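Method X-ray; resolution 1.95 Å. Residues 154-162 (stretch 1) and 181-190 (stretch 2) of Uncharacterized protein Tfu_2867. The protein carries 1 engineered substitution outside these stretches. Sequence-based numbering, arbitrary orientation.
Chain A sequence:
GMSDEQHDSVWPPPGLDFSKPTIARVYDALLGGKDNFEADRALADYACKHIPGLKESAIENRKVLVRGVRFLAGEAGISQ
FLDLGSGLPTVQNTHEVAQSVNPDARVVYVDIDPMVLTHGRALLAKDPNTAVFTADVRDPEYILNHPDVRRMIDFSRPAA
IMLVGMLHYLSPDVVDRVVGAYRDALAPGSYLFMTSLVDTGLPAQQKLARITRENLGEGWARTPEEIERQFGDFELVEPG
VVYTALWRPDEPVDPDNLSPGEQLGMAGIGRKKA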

# COMPACT_ATOMS: atom_id res chain seq x y z
N ASP A 154 -2.28 16.04 12.27
CA ASP A 154 -1.42 16.77 13.19
C ASP A 154 -0.26 15.85 13.51
O ASP A 154 -0.43 14.87 14.23
CB ASP A 154 -2.20 17.11 14.45
CG ASP A 154 -1.37 17.79 15.50
OD1 ASP A 154 -0.20 18.15 15.24
OD2 ASP A 154 -1.89 17.95 16.61
N PHE A 155 0.91 16.13 12.93
CA PHE A 155 2.05 15.24 13.10
C PHE A 155 2.72 15.39 14.47
O PHE A 155 3.64 14.64 14.79
CB PHE A 155 3.07 15.42 11.97
CG PHE A 155 2.67 14.76 10.68
CD1 PHE A 155 2.68 13.37 10.56
CD2 PHE A 155 2.29 15.52 9.58
CE1 PHE A 155 2.32 12.76 9.38
CE2 PHE A 155 1.93 14.91 8.39
CZ PHE A 155 1.95 13.54 8.29
N SER A 156 2.23 16.30 15.31
CA SER A 156 2.67 16.34 16.70
C SER A 156 1.98 15.26 17.55
O SER A 156 2.35 15.07 18.71
CB SER A 156 2.43 17.73 17.31
OG SER A 156 1.07 17.94 17.67
N ARG A 157 0.99 14.57 16.99
CA ARG A 157 0.28 13.49 17.67
C ARG A 157 0.50 12.19 16.88
O ARG A 157 0.81 12.23 15.69
CB ARG A 157 -1.21 13.84 17.82
CG ARG A 157 -1.53 14.74 19.00
CD ARG A 157 -3.02 15.08 19.07
N PRO A 158 0.43 11.02 17.55
CA PRO A 158 0.60 9.75 16.81
C PRO A 158 -0.18 9.64 15.50
O PRO A 158 -1.34 10.04 15.43
CB PRO A 158 0.14 8.70 17.81
CG PRO A 158 0.52 9.30 19.15
CD PRO A 158 0.26 10.78 19.00
N ALA A 159 0.48 9.14 14.45
CA ALA A 159 -0.18 8.81 13.20
C ALA A 159 0.38 7.51 12.66
O ALA A 159 1.38 7.03 13.15
CB ALA A 159 0.03 9.93 12.19
N ALA A 160 -0.27 6.98 11.62
CA ALA A 160 0.23 5.84 10.87
C ALA A 160 0.50 6.28 9.44
O ALA A 160 -0.39 6.80 8.78
CB ALA A 160 -0.78 4.71 10.88
N ILE A 161 1.72 6.06 8.95
CA ILE A 161 2.00 6.20 7.51
C ILE A 161 2.11 4.82 6.86
O ILE A 161 2.71 3.91 7.42
CB ILE A 161 3.29 7.00 7.25
CG1 ILE A 161 3.14 8.45 7.73
CG2 ILE A 161 3.64 6.97 5.78
CD1 ILE A 161 4.40 9.31 7.59
N MSE A 162 1.46 4.65 5.72
CA MSE A 162 1.34 3.33 5.08
C MSE A 162 1.99 3.40 3.72
O MSE A 162 1.78 4.35 2.98
CB MSE A 162 -0.12 2.96 4.90
CG MSE A 162 -0.88 2.84 6.20
SE MSE A 162 -2.80 2.78 5.93
CE MSE A 162 -3.08 1.29 4.70
N ALA A 181 12.23 10.17 5.17
CA ALA A 181 11.51 11.43 5.35
C ALA A 181 10.17 11.23 6.06
O ALA A 181 9.76 12.03 6.88
CB ALA A 181 11.29 12.11 4.00
N TYR A 182 9.45 10.18 5.70
CA TYR A 182 8.14 9.94 6.32
C TYR A 182 8.33 9.46 7.77
O TYR A 182 7.56 9.84 8.62
CB TYR A 182 7.32 8.92 5.48
CG TYR A 182 6.93 9.41 4.08
CD1 TYR A 182 6.05 10.47 3.92
CD2 TYR A 182 7.45 8.80 2.92
CE1 TYR A 182 5.68 10.95 2.65
CE2 TYR A 182 7.08 9.28 1.63
CZ TYR A 182 6.19 10.36 1.53
OH TYR A 182 5.80 10.87 0.30
N ARG A 183 9.33 8.62 8.05
CA ARG A 183 9.60 8.18 9.45
C ARG A 183 9.96 9.37 10.32
O ARG A 183 9.52 9.45 11.46
CB ARG A 183 10.76 7.17 9.52
CG ARG A 183 10.43 5.81 8.93
CD ARG A 183 11.36 4.75 9.39
NE ARG A 183 12.72 5.24 9.30
CZ ARG A 183 13.54 5.10 8.27
NH1 ARG A 183 13.19 4.42 7.20
NH2 ARG A 183 14.74 5.65 8.34
N ASP A 184 10.76 10.27 9.75
CA ASP A 184 11.23 11.46 10.45
C ASP A 184 10.08 12.41 10.75
O ASP A 184 10.12 13.06 11.78
CB ASP A 184 12.33 12.20 9.68
CG ASP A 184 13.65 11.46 9.68
OD1 ASP A 184 13.81 10.49 10.45
OD2 ASP A 184 14.54 11.84 8.88
N ALA A 185 9.07 12.49 9.89
CA ALA A 185 7.88 13.34 10.14
C ALA A 185 7.04 12.96 11.35
O ALA A 185 6.33 13.79 11.90
CB ALA A 185 6.97 13.42 8.90
N LEU A 186 7.09 11.70 11.73
CA LEU A 186 6.20 11.15 12.74
C LEU A 186 6.61 11.45 14.19
O LEU A 186 7.79 11.48 14.53
CB LEU A 186 6.09 9.64 12.54
CG LEU A 186 5.40 9.22 11.23
CD1 LEU A 186 5.67 7.70 10.98
CD2 LEU A 186 3.89 9.61 11.25
N ALA A 187 5.60 11.67 15.02
CA ALA A 187 5.76 11.76 16.45
C ALA A 187 5.99 10.39 17.07
O ALA A 187 5.55 9.37 16.51
CB ALA A 187 4.50 12.38 17.07
N PRO A 188 6.68 10.35 18.23
CA PRO A 188 6.78 9.11 18.95
C PRO A 188 5.40 8.51 19.18
O PRO A 188 4.45 9.24 19.43
CB PRO A 188 7.41 9.53 20.26
CG PRO A 188 8.26 10.69 19.89
CD PRO A 188 7.39 11.43 18.94
N GLY A 189 5.29 7.20 19.02
CA GLY A 189 4.00 6.53 19.22
C GLY A 189 3.28 6.32 17.92
O GLY A 189 2.21 5.74 17.89
N SER A 190 3.92 6.76 16.83
CA SER A 190 3.40 6.60 15.50
C SER A 190 3.80 5.24 14.95
O SER A 190 4.65 4.56 15.53
CB SER A 190 3.97 7.71 14.63
OG SER A 190 3.37 8.95 14.96
O HOH W 1 2.87 11.85 14.09
O HOH W 2 6.50 15.10 14.74

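One water does much of the polar work here. Water 1 donates to F155 O (3.0 Å) and R157 O (2.6 Å) and accepts from A187 N (2.9 Å); a contact to S190 OG, at 3.1 Å, completes its set of partners. Loop carbonyls that meet no amide across the gap are thus satisfied through solvent. Water 2 repeats the device, joining F155 O (2.9 Å) to A185 O (3.1 Å), two acceptors that could not bond each other.

The one direct hydrogen bond between the stretches runs from A159 N to S190 OG, 2.9 Å and nearly straight at 169°. The same hydroxyl donates to A187 O (OG to O, 2.7 Å), so S190 closes its own type II turn while receiving the neighboring backbone. G189 lies within that turn at phi 97°, psi 0°, where a CB would jam against the preceding carbonyl O; an ideal CB would also sit 3.4 Å from P158 CG. In stretch 1, the type I turn D154 to R157 is held by R157 N to D154 O (3.1 Å), and D154 OD1 accepts from both S156 N (3.1 Å) and S156 OG (2.7 Å).

Apolar packing centers on L186. Its CB leaves sideways, but the end of the side chain comes nearer, and CD2 meets I161 CD1 at 3.7 Å, A159 CB at 4.0 Å and F155 CE1 at 4.0 Å, the last at the ring edge. I161 points toward the helix, in its m,t rotamer, and its CD1 reaches Y182 CB at 3.6 Å. The backbones run close here: A187 CB lies 3.3 Å from F155 O, and the CA atoms of P158 and S190 are 4.4 Å apart. The rule is a shared leucine methyl for the strand and loop, with serine and water serving the polar backbone.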